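Local coordinates for protein agmatine ureohydrolase (Thermoplasma volcanium GSS1, PDB 3PZL) that probably hydrolyses agmatine to putrescine and urea, using a pair of manganese ions bound in each subunit, at residues S49-S54 / G242-F247; K55-S60 / V271-L276; D139-D144 / R222-S227; V228-I233 / M284-L289; R256-L261 / Q291-S296. One frame throughout, in Å; residues are numbered along the deposited sequence.

Interaction 1 (S49-S54 / G242-F247); sequences SYRRGS and GTPEPF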
# COMPACT_ATOMS: atom_id res chain seq x y z
N SER B 49 15.50 -15.10 -2.27
CA SER B 49 14.44 -15.68 -3.07
C SER B 49 13.06 -15.14 -2.76
O SER B 49 12.35 -14.72 -3.69
CB SER B 49 14.41 -17.19 -2.91
OG SER B 49 13.30 -17.67 -3.64
N TYR B 50 12.68 -15.17 -1.48
CA TYR B 50 11.30 -14.90 -1.12
C TYR B 50 10.87 -13.41 -1.30
O TYR B 50 10.15 -13.09 -2.23
CB TYR B 50 10.98 -15.45 0.26
CG TYR B 50 9.51 -15.34 0.55
CD1 TYR B 50 8.60 -15.98 -0.26
CD2 TYR B 50 9.02 -14.58 1.60
CE1 TYR B 50 7.26 -15.89 -0.05
CE2 TYR B 50 7.68 -14.50 1.84
CZ TYR B 50 6.80 -15.14 0.98
OH TYR B 50 5.43 -15.10 1.16
N ARG B 51 11.27 -12.53 -0.40
CA ARG B 51 10.96 -11.12 -0.53
C ARG B 51 12.22 -10.44 -0.96
O ARG B 51 13.30 -10.70 -0.41
CB ARG B 51 10.53 -10.52 0.80
CG ARG B 51 9.08 -10.80 1.16
CD ARG B 51 8.77 -10.26 2.50
NE ARG B 51 7.41 -10.57 2.91
CZ ARG B 51 6.91 -10.31 4.12
NH1 ARG B 51 7.64 -9.75 5.08
NH2 ARG B 51 5.65 -10.62 4.39
N ARG B 52 12.09 -9.55 -1.92
CA ARG B 52 13.26 -8.85 -2.40
C ARG B 52 13.22 -7.35 -2.12
O ARG B 52 12.18 -6.83 -1.78
CB ARG B 52 13.57 -9.21 -3.84
CG ARG B 52 15.05 -9.19 -4.05
CD ARG B 52 15.43 -9.72 -5.37
NE ARG B 52 16.09 -11.02 -5.34
CZ ARG B 52 17.30 -11.24 -5.84
NH1 ARG B 52 18.01 -10.25 -6.38
NH2 ARG B 52 17.80 -12.47 -5.81
N GLY B 53 14.36 -6.67 -2.19
CA GLY B 53 14.43 -5.26 -1.76
C GLY B 53 15.44 -4.92 -0.68
O GLY B 53 15.64 -3.75 -0.38
N SER B 54 16.11 -5.91 -0.09
CA SER B 54 17.27 -5.63 0.79
C SER B 54 18.22 -4.54 0.27
O SER B 54 18.62 -3.67 1.05
CB SER B 54 18.11 -6.88 0.98
OG SER B 54 17.61 -7.58 2.07
N GLY B 242 12.99 -10.16 5.02
CA GLY B 242 12.93 -10.87 3.73
C GLY B 242 12.31 -12.26 3.83
O GLY B 242 11.68 -12.72 2.87
N THR B 243 12.48 -12.93 4.97
CA THR B 243 11.86 -14.24 5.22
C THR B 243 11.27 -14.31 6.65
O THR B 243 11.94 -14.76 7.60
CB THR B 243 12.89 -15.41 5.01
OG1 THR B 243 13.74 -15.52 6.16
CG2 THR B 243 13.75 -15.22 3.74
N PRO B 244 10.00 -13.91 6.81
CA PRO B 244 9.43 -13.79 8.13
C PRO B 244 9.24 -15.15 8.75
O PRO B 244 8.94 -16.11 8.03
CB PRO B 244 8.06 -13.15 7.87
CG PRO B 244 7.96 -12.94 6.41
CD PRO B 244 8.99 -13.76 5.75
N GLU B 245 9.43 -15.23 10.06
CA GLU B 245 9.19 -16.46 10.83
C GLU B 245 8.51 -16.13 12.17
O GLU B 245 9.14 -15.52 13.04
CB GLU B 245 10.49 -17.22 11.06
CG GLU B 245 10.99 -17.94 9.84
CD GLU B 245 10.31 -19.28 9.63
OE1 GLU B 245 9.73 -19.82 10.61
OE2 GLU B 245 10.37 -19.81 8.48
N PRO B 246 7.24 -16.52 12.33
CA PRO B 246 6.52 -16.18 13.57
C PRO B 246 7.20 -16.82 14.77
O PRO B 246 8.08 -17.72 14.59
CB PRO B 246 5.12 -16.77 13.37
CG PRO B 246 5.00 -16.94 11.87
CD PRO B 246 6.38 -17.25 11.37
N PHE B 247 6.79 -16.36 15.97
CA PHE B 247 7.34 -16.86 17.27
C PHE B 247 8.83 -16.50 17.43
O PHE B 247 9.64 -17.37 17.79
CB PHE B 247 7.19 -18.39 17.42
CG PHE B 247 5.92 -18.98 16.83
CD1 PHE B 247 4.67 -18.51 17.19
CD2 PHE B 247 6.00 -20.06 15.94
CE1 PHE B 247 3.53 -19.07 16.66
CE2 PHE B 247 4.86 -20.64 15.40
CZ PHE B 247 3.61 -20.15 15.75
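Y50 is the first residue of the 49-54 loop to meet the 242-247 loop, and it does so with an edge of its ring. Its CG stands anti to the backbone N (chi1 -172°), and Y50 CD2 comes to 3.5 Å from G242 O, which lies at the rim in the plane of the ring. Beyond it, Y50 CE2 packs at 4.2 Å against P244 CD, the two side chains crossing at about a right angle. R51 then supplies the polar link. Its backbone N donates to G242 O over 3.3 Å, a long bond bent to 138° at the hydrogen but directed at a lone pair of the carbonyl. The same oxygen also touches R51 CB at 3.2 Å, so it is bordered by the amide, the beta carbon and the tyrosine edge together. From CG to NE the arginine runs extended and carries its guanidinium to P244, whose CG sits over one face toward the rim, 3.5 Å from R51 NH1. That flat group is fixed by further bonds: NH1 to V241 O of its own chain, NH2 to N281 of the second subunit. The carbonyl of R52 accepts a bond from S274 OG. On the other loop, the bond from CA to CB of T243 leads away from 49-54, and its side chain comes close to H146 and D231, both residues of the manganese site. Two loops that follow parallel strands and meet beside the metal centre in this way are characteristic of the arginase fold, here joined to a subunit interface.

Interaction 2 (K55-S60 / V271-L276); sequences KYAPDS and VEFSPL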
# COMPACT_ATOMS: atom_id res chain seq x y z
N LYS B 55 18.58 -4.59 -1.02
CA LYS B 55 19.38 -3.54 -1.64
C LYS B 55 19.07 -2.13 -1.11
O LYS B 55 19.97 -1.33 -1.00
CB LYS B 55 19.17 -3.53 -3.17
CG LYS B 55 19.55 -4.81 -3.90
CD LYS B 55 19.56 -4.69 -5.45
CE LYS B 55 20.47 -5.84 -6.09
NZ LYS B 55 20.93 -5.59 -7.51
N TYR B 56 17.80 -1.82 -0.82
CA TYR B 56 17.42 -0.45 -0.50
C TYR B 56 17.44 -0.20 1.01
O TYR B 56 17.10 0.90 1.48
CB TYR B 56 16.03 -0.05 -1.08
CG TYR B 56 15.87 -0.31 -2.56
CD1 TYR B 56 16.61 0.42 -3.51
CD2 TYR B 56 14.99 -1.29 -3.02
CE1 TYR B 56 16.49 0.19 -4.87
CE2 TYR B 56 14.85 -1.54 -4.39
CZ TYR B 56 15.60 -0.80 -5.32
OH TYR B 56 15.44 -1.06 -6.67
N ALA B 57 17.85 -1.20 1.78
CA ALA B 57 17.81 -1.06 3.24
C ALA B 57 18.70 0.09 3.73
O ALA B 57 18.25 0.93 4.50
CB ALA B 57 18.15 -2.36 3.93
N PRO B 58 19.96 0.17 3.26
CA PRO B 58 20.83 1.18 3.80
C PRO B 58 20.29 2.57 3.53
O PRO B 58 20.32 3.43 4.41
CB PRO B 58 22.16 0.93 3.09
CG PRO B 58 22.13 -0.45 2.69
CD PRO B 58 20.68 -0.69 2.31
N ASP B 59 19.77 2.79 2.33
CA ASP B 59 19.14 4.05 2.09
C ASP B 59 17.96 4.32 3.06
O ASP B 59 17.82 5.43 3.60
CB ASP B 59 18.70 4.18 0.64
CG ASP B 59 18.11 5.55 0.36
OD1 ASP B 59 18.82 6.53 0.59
OD2 ASP B 59 16.95 5.66 -0.07
N SER B 60 17.11 3.32 3.27
CA SER B 60 15.95 3.55 4.13
C SER B 60 16.34 3.79 5.61
O SER B 60 15.67 4.57 6.32
CB SER B 60 14.92 2.43 4.01
OG SER B 60 15.46 1.20 4.44
N VAL B 271 21.10 -6.82 8.70
CA VAL B 271 20.84 -7.37 7.38
C VAL B 271 19.49 -8.04 7.24
O VAL B 271 18.84 -8.41 8.20
CB VAL B 271 21.93 -8.40 6.96
CG1 VAL B 271 23.30 -7.77 6.97
CG2 VAL B 271 21.88 -9.65 7.87
N GLU B 272 19.08 -8.25 6.00
CA GLU B 272 17.93 -9.10 5.65
C GLU B 272 16.57 -8.52 6.00
O GLU B 272 15.64 -9.29 6.31
CB GLU B 272 18.04 -10.52 6.23
CG GLU B 272 19.18 -11.35 5.69
CD GLU B 272 18.92 -11.85 4.28
OE1 GLU B 272 17.73 -11.90 3.91
OE2 GLU B 272 19.89 -12.18 3.54
N PHE B 273 16.44 -7.19 5.95
CA PHE B 273 15.08 -6.61 5.89
C PHE B 273 14.89 -5.78 4.63
O PHE B 273 15.86 -5.37 4.01
CB PHE B 273 14.70 -5.85 7.17
CG PHE B 273 15.08 -4.41 7.17
CD1 PHE B 273 16.36 -4.01 7.55
CD2 PHE B 273 14.14 -3.44 6.81
CE1 PHE B 273 16.71 -2.67 7.55
CE2 PHE B 273 14.45 -2.10 6.81
CZ PHE B 273 15.75 -1.71 7.18
N SER B 274 13.63 -5.57 4.24
CA SER B 274 13.31 -4.93 3.00
C SER B 274 12.28 -3.84 3.15
O SER B 274 11.09 -4.14 3.33
CB SER B 274 12.78 -5.94 2.01
OG SER B 274 12.50 -5.27 0.77
N PRO B 275 12.71 -2.55 3.02
CA PRO B 275 11.88 -1.33 3.26
C PRO B 275 10.62 -1.26 2.39
O PRO B 275 9.70 -0.53 2.75
CB PRO B 275 12.79 -0.18 2.89
CG PRO B 275 14.14 -0.80 2.58
CD PRO B 275 14.00 -2.26 2.38
N LEU B 276 10.57 -2.00 1.28
CA LEU B 276 9.39 -2.02 0.39
C LEU B 276 8.16 -2.67 1.03
O LEU B 276 7.00 -2.41 0.62
CB LEU B 276 9.70 -2.75 -0.93
CG LEU B 276 10.94 -2.27 -1.73
CD1 LEU B 276 11.30 -3.18 -2.94
CD2 LEU B 276 10.81 -0.80 -2.17
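A57 and P275 bring the two backbones closest, their CA atoms 5.9 Å apart, where the first turn of helix 57-65 meets the loop that leaves strand 265-271 and enters a 3-10 turn. P275 lies at the centre of this contact. Its CG lies against the helix start, 3.6 Å from Y56 O and 3.0 Å from S60 OG, while P275 CB leans on the CB of S60. The serine hydroxyl is turned back to its own helix: with OG between the backbone N and the carbonyl carbon (chi1 63°), S60 OG donates to A57 O over 2.8 Å. A57 also meets F273, whose ring has the alanine CB over one face, with A57 CB 3.9 Å from F273 CE1. Y56 and L276 add a further apolar pair; L276 CD1 approaches the tyrosine ring obliquely, 4.1 Å from Y56 CD2. Around these pairs, F273 also packs on T282, S283 and A286 of helix 281-303, and L276 touches Y277 of the third subunit. Y56 OH makes a weak bond to Y50 O of that same subunit. Chemically, then, the two segments meet through van der Waals contact: a proline ring without an N-H fills the centre, and the one hydroxyl there is engaged within its own helix, so between these two segments shape does the work, while polar ties of the loop go to other partners such as R52.

Interaction 3 (D139-D144 / R222-S227); sequences DLVIVD and RRVYIS. With MN (manganese (II) ion), chain G; MN (manganese (II) ion), chain F.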
# COMPACT_ATOMS: atom_id res chain seq x y z
N ASP B 139 34.99 -14.14 18.65
CA ASP B 139 33.90 -15.08 18.39
C ASP B 139 32.75 -14.37 17.69
O ASP B 139 32.63 -13.14 17.75
CB ASP B 139 33.40 -15.69 19.70
CG ASP B 139 34.39 -16.70 20.31
OD1 ASP B 139 34.10 -17.24 21.40
OD2 ASP B 139 35.46 -16.98 19.70
N LEU B 140 31.90 -15.15 17.03
CA LEU B 140 30.81 -14.62 16.22
C LEU B 140 29.47 -14.86 16.91
O LEU B 140 29.17 -15.99 17.27
CB LEU B 140 30.82 -15.28 14.84
CG LEU B 140 29.73 -14.89 13.82
CD1 LEU B 140 29.88 -13.47 13.34
CD2 LEU B 140 29.73 -15.83 12.65
N VAL B 141 28.70 -13.79 17.09
CA VAL B 141 27.38 -13.89 17.71
C VAL B 141 26.28 -13.43 16.77
O VAL B 141 26.19 -12.25 16.45
CB VAL B 141 27.25 -13.11 19.04
CG1 VAL B 141 25.93 -13.46 19.68
CG2 VAL B 141 28.41 -13.43 20.00
N ILE B 142 25.45 -14.39 16.35
CA ILE B 142 24.46 -14.16 15.33
C ILE B 142 23.02 -14.15 15.87
O ILE B 142 22.63 -15.05 16.63
CB ILE B 142 24.57 -15.22 14.21
CG1 ILE B 142 26.02 -15.36 13.73
CG2 ILE B 142 23.63 -14.87 13.06
CD1 ILE B 142 26.20 -16.26 12.56
N VAL B 143 22.25 -13.14 15.48
CA VAL B 143 20.81 -13.12 15.74
C VAL B 143 20.16 -13.46 14.45
O VAL B 143 20.41 -12.80 13.45
CB VAL B 143 20.32 -11.75 16.14
CG1 VAL B 143 18.78 -11.71 16.10
CG2 VAL B 143 20.86 -11.36 17.51
N ASP B 144 19.33 -14.50 14.46
CA ASP B 144 18.73 -15.07 13.21
C ASP B 144 17.57 -16.04 13.52
O ASP B 144 17.59 -16.70 14.55
CB ASP B 144 19.80 -15.78 12.35
CG ASP B 144 19.37 -15.96 10.88
OD1 ASP B 144 18.19 -16.32 10.70
OD2 ASP B 144 20.18 -15.73 9.91
N ARG B 222 36.56 -13.39 24.42
CA ARG B 222 37.25 -12.18 24.82
C ARG B 222 36.78 -11.02 23.96
O ARG B 222 36.60 -9.92 24.44
CB ARG B 222 38.76 -12.36 24.69
CG ARG B 222 39.29 -13.53 25.52
CD ARG B 222 40.77 -13.66 25.36
NE ARG B 222 41.28 -14.81 26.10
CZ ARG B 222 42.41 -14.80 26.79
NH1 ARG B 222 43.13 -13.70 26.88
NH2 ARG B 222 42.79 -15.89 27.44
N ARG B 223 36.61 -11.28 22.68
CA ARG B 223 36.05 -10.29 21.78
C ARG B 223 34.92 -10.91 20.93
O ARG B 223 34.83 -12.14 20.80
CB ARG B 223 37.16 -9.70 20.90
CG ARG B 223 38.06 -8.74 21.67
CD ARG B 223 39.43 -8.75 21.08
NE ARG B 223 39.62 -7.79 20.00
CZ ARG B 223 40.46 -7.98 18.98
NH1 ARG B 223 41.16 -9.11 18.89
NH2 ARG B 223 40.59 -7.04 18.03
N VAL B 224 34.04 -10.07 20.39
CA VAL B 224 33.05 -10.58 19.45
C VAL B 224 32.83 -9.74 18.20
O VAL B 224 33.25 -8.58 18.09
CB VAL B 224 31.72 -10.89 20.12
CG1 VAL B 224 31.90 -11.93 21.20
CG2 VAL B 224 31.07 -9.62 20.68
N TYR B 225 32.18 -10.37 17.23
CA TYR B 225 31.59 -9.69 16.11
C TYR B 225 30.11 -10.04 16.18
O TYR B 225 29.75 -11.21 16.41
CB TYR B 225 32.24 -10.14 14.78
CG TYR B 225 31.64 -9.46 13.57
CD1 TYR B 225 30.46 -9.95 13.00
CD2 TYR B 225 32.23 -8.33 13.01
CE1 TYR B 225 29.89 -9.32 11.89
CE2 TYR B 225 31.67 -7.69 11.89
CZ TYR B 225 30.50 -8.20 11.34
OH TYR B 225 29.89 -7.61 10.25
N ILE B 226 29.26 -9.02 16.02
CA ILE B 226 27.82 -9.22 16.14
C ILE B 226 27.14 -9.05 14.80
O ILE B 226 27.20 -7.99 14.19
CB ILE B 226 27.16 -8.25 17.13
CG1 ILE B 226 27.96 -8.19 18.43
CG2 ILE B 226 25.72 -8.70 17.39
CD1 ILE B 226 27.41 -7.25 19.45
N SER B 227 26.48 -10.11 14.36
CA SER B 227 25.74 -10.07 13.10
C SER B 227 24.23 -10.28 13.33
O SER B 227 23.81 -11.36 13.82
CB SER B 227 26.27 -11.11 12.16
OG SER B 227 25.74 -10.86 10.89
MN MN G . 17.63 -15.45 8.57
MN MN F . 20.69 -15.37 7.40
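V141 and Y225 are joined in the middle of two neighbouring parallel strands, V141 N donating to Y225 O over 2.9 Å in a bond nearly along the C=O axis. Four more backbone bonds flank it, from D139 N to R223 O at one end to V143 N and S227 O at the other. Take the V141 side chain outward. CB stands 4.1 Å from Y225 O. CG2, anti to the carbonyl carbon, reaches across to the next strand and lies 4.0 Å from V224 CG1. CG1, anti to the backbone N (chi1 -172°), meets L257 of helix 251-261. On the opposite face L140 and Y225 lie side by side and point the same way, with L140 CD1 3.6 Å from Y225 CD1. S227 OG, on that face too, is hydrogen-bonded to D269, T127 and H124 NE2, which makes S227 a second-shell residue behind the manganese ligand H124. Just past the strand end D144 spans both metals: OD1 is 2.4 Å from one manganese, and its other oxygen, OD2, 2.6 Å from the second. Within the sheet, strand 223-229 lies between 138-143 and 265-271, strand 176-180 borders 138-143 on its other side, and helix 251-261 covers the V141 and I226 face.

Interaction 4 (V228-I233 / M284-L289); sequences VDMDGI and MLAAKL. With MN (manganese (II) ion), chain G; MN (manganese (II) ion), chain F.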
# COMPACT_ATOMS: atom_id res chain seq x y z
N VAL B 228 23.43 -9.26 13.01
CA VAL B 228 22.00 -9.32 13.25
C VAL B 228 21.18 -9.52 11.96
O VAL B 228 21.04 -8.60 11.14
CB VAL B 228 21.52 -8.09 13.97
CG1 VAL B 228 20.12 -8.28 14.38
CG2 VAL B 228 22.33 -7.84 15.16
N ASP B 229 20.68 -10.75 11.79
CA ASP B 229 19.80 -11.09 10.68
C ASP B 229 18.42 -10.69 11.17
O ASP B 229 17.87 -11.24 12.12
CB ASP B 229 19.84 -12.59 10.43
CG ASP B 229 19.12 -13.01 9.16
OD1 ASP B 229 18.08 -12.40 8.84
OD2 ASP B 229 19.59 -13.98 8.50
N MSE B 230 17.87 -9.68 10.52
CA MSE B 230 16.77 -8.94 11.09
C MSE B 230 15.55 -9.81 11.32
O MSE B 230 14.69 -9.47 12.14
CB MSE B 230 16.46 -7.80 10.17
CG MSE B 230 15.79 -6.67 10.81
SE MSE B 230 16.87 -5.61 12.08
CE MSE B 230 15.36 -4.38 12.50
N ASP B 231 15.47 -10.94 10.61
CA ASP B 231 14.33 -11.87 10.73
C ASP B 231 14.37 -12.77 12.00
O ASP B 231 13.40 -13.48 12.30
CB ASP B 231 14.21 -12.72 9.47
CG ASP B 231 15.34 -13.68 9.31
OD1 ASP B 231 16.34 -13.59 10.06
OD2 ASP B 231 15.25 -14.56 8.46
N GLY B 232 15.47 -12.75 12.73
CA GLY B 232 15.51 -13.35 14.07
C GLY B 232 14.51 -12.74 15.05
O GLY B 232 14.13 -13.36 16.03
N ILE B 233 14.07 -11.52 14.75
CA ILE B 233 13.13 -10.80 15.56
C ILE B 233 11.73 -11.20 15.14
O ILE B 233 11.54 -11.56 13.99
CB ILE B 233 13.36 -9.30 15.38
CG1 ILE B 233 14.83 -8.99 15.73
CG2 ILE B 233 12.35 -8.44 16.23
CD1 ILE B 233 15.19 -7.53 15.77
N MSE B 284 13.25 1.69 11.17
CA MSE B 284 13.33 2.52 12.35
C MSE B 284 13.91 1.70 13.50
O MSE B 284 14.72 2.18 14.29
CB MSE B 284 11.97 3.05 12.72
CG MSE B 284 12.01 4.11 13.79
SE MSE B 284 12.95 5.73 13.12
CE MSE B 284 12.60 6.90 14.63
N LEU B 285 13.48 0.46 13.63
CA LEU B 285 14.09 -0.42 14.61
C LEU B 285 15.55 -0.64 14.20
O LEU B 285 16.44 -0.60 15.06
CB LEU B 285 13.35 -1.75 14.67
CG LEU B 285 13.98 -2.84 15.53
CD1 LEU B 285 14.15 -2.38 16.94
CD2 LEU B 285 13.09 -3.99 15.50
N ALA B 286 15.80 -0.88 12.91
CA ALA B 286 17.19 -1.05 12.49
C ALA B 286 18.11 0.14 12.86
O ALA B 286 19.24 -0.06 13.30
CB ALA B 286 17.27 -1.35 11.03
N ALA B 287 17.60 1.36 12.72
CA ALA B 287 18.37 2.54 13.06
C ALA B 287 18.53 2.68 14.55
O ALA B 287 19.59 3.10 15.04
CB ALA B 287 17.73 3.74 12.54
N LYS B 288 17.49 2.33 15.30
CA LYS B 288 17.58 2.37 16.75
C LYS B 288 18.62 1.37 17.29
O LYS B 288 19.46 1.68 18.11
CB LYS B 288 16.20 2.11 17.34
CG LYS B 288 16.06 2.45 18.76
CD LYS B 288 16.40 3.92 18.97
CE LYS B 288 16.92 4.13 20.36
NZ LYS B 288 16.86 5.59 20.70
N LEU B 289 18.58 0.15 16.77
CA LEU B 289 19.58 -0.87 17.09
C LEU B 289 21.01 -0.42 16.83
O LEU B 289 21.94 -0.84 17.52
CB LEU B 289 19.29 -2.15 16.31
CG LEU B 289 18.13 -2.99 16.85
CD1 LEU B 289 17.91 -4.15 15.90
CD2 LEU B 289 18.37 -3.48 18.30
MN MN G . 17.63 -15.45 8.57
MN MN F . 20.69 -15.37 7.40
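M230, a selenomethionine in this model, meets helix 281-303 with its methyl end. CG stands anti to the backbone N (chi1 -156°) and the chain bends at chi2, after which CE settles against the first turn of the 284-289 segment. There M230 CE lies 3.7 Å from L285 CG, 3.6 Å from A286 N and 3.9 Å from A286 CB, and this is the close part of the contact. The looser part lies beside it: M230 SE is 4.2 Å from L289 CD1, and I233 reaches toward L285 tip to tip, with I233 CD1 4.1 Å from L285 CD2. This side is not open to solvent either, since V254 of helix 251-261 touches both I233 and L289, and F247 of the fifth subunit packs on L285. The two aspartates on either side of M230 in sequence serve the metals instead. D229 OD2 bridges the two manganese ions, at 2.1 Å from one, and both carboxylate oxygens of D231 bind the other, OD2 at 2.5 Å; H124, D144, H146 and D148 complete the site. The chemistry is thus split within one short turn: D229 and D231 hold metal, while the residue between them sends a wholly apolar chain into the core, joining the metal-binding turn to the helix by dispersion contact alone.

Interaction 5 (R256-L261 / Q291-S296); sequences RLIERL and QVFIAS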
# COMPACT_ATOMS: atom_id res chain seq x y z
N ARG B 256 19.08 -5.97 24.34
CA ARG B 256 19.80 -6.42 25.51
C ARG B 256 21.06 -7.15 25.09
O ARG B 256 22.10 -6.99 25.68
CB ARG B 256 18.88 -7.30 26.39
CG ARG B 256 19.50 -7.81 27.66
CD ARG B 256 19.78 -6.71 28.67
NE ARG B 256 20.47 -7.25 29.83
CZ ARG B 256 20.89 -6.54 30.87
NH1 ARG B 256 20.73 -5.23 30.88
NH2 ARG B 256 21.53 -7.14 31.87
N LEU B 257 20.96 -7.94 24.04
CA LEU B 257 22.14 -8.62 23.50
C LEU B 257 23.25 -7.64 23.11
O LEU B 257 24.42 -7.91 23.33
CB LEU B 257 21.79 -9.53 22.30
CG LEU B 257 22.97 -10.40 21.81
CD1 LEU B 257 22.59 -11.73 21.28
CD2 LEU B 257 23.76 -9.70 20.78
N ILE B 258 22.86 -6.51 22.56
CA ILE B 258 23.80 -5.54 22.07
C ILE B 258 24.34 -4.70 23.21
O ILE B 258 25.55 -4.55 23.36
CB ILE B 258 23.14 -4.66 20.99
CG1 ILE B 258 22.71 -5.55 19.80
CG2 ILE B 258 24.08 -3.56 20.54
CD1 ILE B 258 21.84 -4.88 18.79
N GLU B 259 23.43 -4.12 23.99
CA GLU B 259 23.76 -3.41 25.24
C GLU B 259 24.95 -4.13 25.95
O GLU B 259 26.00 -3.54 26.19
CB GLU B 259 22.52 -3.52 26.14
CG GLU B 259 22.19 -2.39 27.01
CD GLU B 259 21.03 -2.70 27.97
OE1 GLU B 259 20.86 -3.85 28.42
OE2 GLU B 259 20.26 -1.77 28.28
N ARG B 260 24.75 -5.42 26.22
CA ARG B 260 25.64 -6.22 27.03
C ARG B 260 26.96 -6.65 26.36
O ARG B 260 27.91 -6.97 27.04
CB ARG B 260 24.88 -7.46 27.47
CG ARG B 260 23.83 -7.23 28.55
CD ARG B 260 24.44 -6.92 29.92
NE ARG B 260 25.58 -7.78 30.27
CZ ARG B 260 25.51 -9.10 30.51
NH1 ARG B 260 24.35 -9.76 30.42
NH2 ARG B 260 26.61 -9.77 30.82
N LEU B 261 27.00 -6.63 25.03
CA LEU B 261 28.13 -7.16 24.30
C LEU B 261 28.93 -6.18 23.43
O LEU B 261 29.92 -6.57 22.82
CB LEU B 261 27.65 -8.33 23.43
CG LEU B 261 27.83 -9.75 23.94
CD1 LEU B 261 27.87 -9.85 25.46
CD2 LEU B 261 26.74 -10.62 23.40
N GLN B 291 21.95 2.79 17.03
CA GLN B 291 22.22 3.78 18.06
C GLN B 291 22.62 3.04 19.31
O GLN B 291 23.61 3.40 19.96
CB GLN B 291 20.99 4.62 18.35
CG GLN B 291 20.74 5.73 17.35
CD GLN B 291 19.91 6.85 17.94
OE1 GLN B 291 18.96 6.62 18.71
NE2 GLN B 291 20.27 8.07 17.58
N VAL B 292 21.86 2.00 19.62
CA VAL B 292 22.08 1.22 20.82
C VAL B 292 23.49 0.61 20.88
O VAL B 292 24.12 0.59 21.93
CB VAL B 292 20.98 0.14 20.98
CG1 VAL B 292 21.43 -1.00 21.88
CG2 VAL B 292 19.75 0.76 21.51
N PHE B 293 23.98 0.11 19.76
CA PHE B 293 25.31 -0.44 19.75
C PHE B 293 26.36 0.61 20.08
O PHE B 293 27.17 0.42 20.99
CB PHE B 293 25.61 -1.06 18.41
CG PHE B 293 27.02 -1.45 18.24
CD1 PHE B 293 27.45 -2.71 18.61
CD2 PHE B 293 27.93 -0.57 17.71
CE1 PHE B 293 28.76 -3.08 18.43
CE2 PHE B 293 29.25 -0.95 17.54
CZ PHE B 293 29.66 -2.20 17.89
N ILE B 294 26.34 1.72 19.35
CA ILE B 294 27.33 2.77 19.56
C ILE B 294 27.21 3.34 20.98
O ILE B 294 28.20 3.39 21.70
CB ILE B 294 27.22 3.90 18.46
CG1 ILE B 294 27.59 3.35 17.08
CG2 ILE B 294 28.10 5.06 18.77
CD1 ILE B 294 27.32 4.30 15.99
N ALA B 295 26.00 3.73 21.36
CA ALA B 295 25.77 4.40 22.64
C ALA B 295 26.19 3.53 23.81
O ALA B 295 26.91 3.98 24.68
CB ALA B 295 24.30 4.88 22.79
N SER B 296 25.75 2.29 23.84
CA SER B 296 26.06 1.45 24.99
C SER B 296 27.55 1.14 25.07
O SER B 296 28.10 0.92 26.15
CB SER B 296 25.28 0.15 24.98
OG SER B 296 25.73 -0.65 23.92
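I258 and F293 form the heart of this helix pair. The gamma-methyl CG2 of I258 rests on the backbone of the other helix, 3.4 Å from F293 CA, and also touches F293 CB. It lies at the edge of the phenylalanine ring, near its plane, the two side chains crossing at about a right angle. V292 closes in from one side, its CG1 3.9 Å from I258 CG2. One turn along, S296 replaces the aliphatic contacts: S296 OG sits 3.6 Å from E259 CA, close enough for helix to meet helix over a small residue. The segment axes approach to 8.4 Å and run nearly parallel, at 24°.

A second layer fixes these groups. S296 OG lies between the backbone N and the carbonyl carbon (chi1 69°) and donates to V292 O over 2.8 Å, an oxygen that also accepts from S296 N; the same hydroxyl is hydrogen-bonded to S262. The bond from CA to CB of E259 leads away from the partner helix, and E259 OE1 is met on its syn side by R256 NH1 at 2.8 Å, a salt bridge within one turn. R256 in turn pairs through NE with D211 of helix 202-220. The F293 ring is stacked with F268 of strand 265-271, which I258 touches as well.

Helix 251-261 links the adjacent parallel strands 223-229 and 265-271 in a beta-alpha-beta crossover, and helix 281-303 is the next helix, after a loop. These two helices, side by side over one face of the sheet, belong to the three-layer alpha/beta/alpha architecture of the arginase family.

Interactions 3 and 4 share strand 223-229 and both reach the two manganese ions: V143 O and D229 N, 2.7 Å apart, probably form a hydrogen bond that carries the strand pairing up to the ligands. Interaction 1 touches this centre where T243 OG1 lies 2.9 Å from D231 OD2. Interaction 2 adjoins interaction 4, with V271 O probably bonded to M230 N at 2.8 Å, and it joins interaction 1 through a probable hydrogen bond between G242 N and E272 O, 3.1 Å apart. Interaction 5 is remote, I258 lying about 12 Å from D229 between side chains, yet it reaches interaction 4 through I258 CD1 and L289 CD2 at 3.8 Å, and interaction 3 through L257.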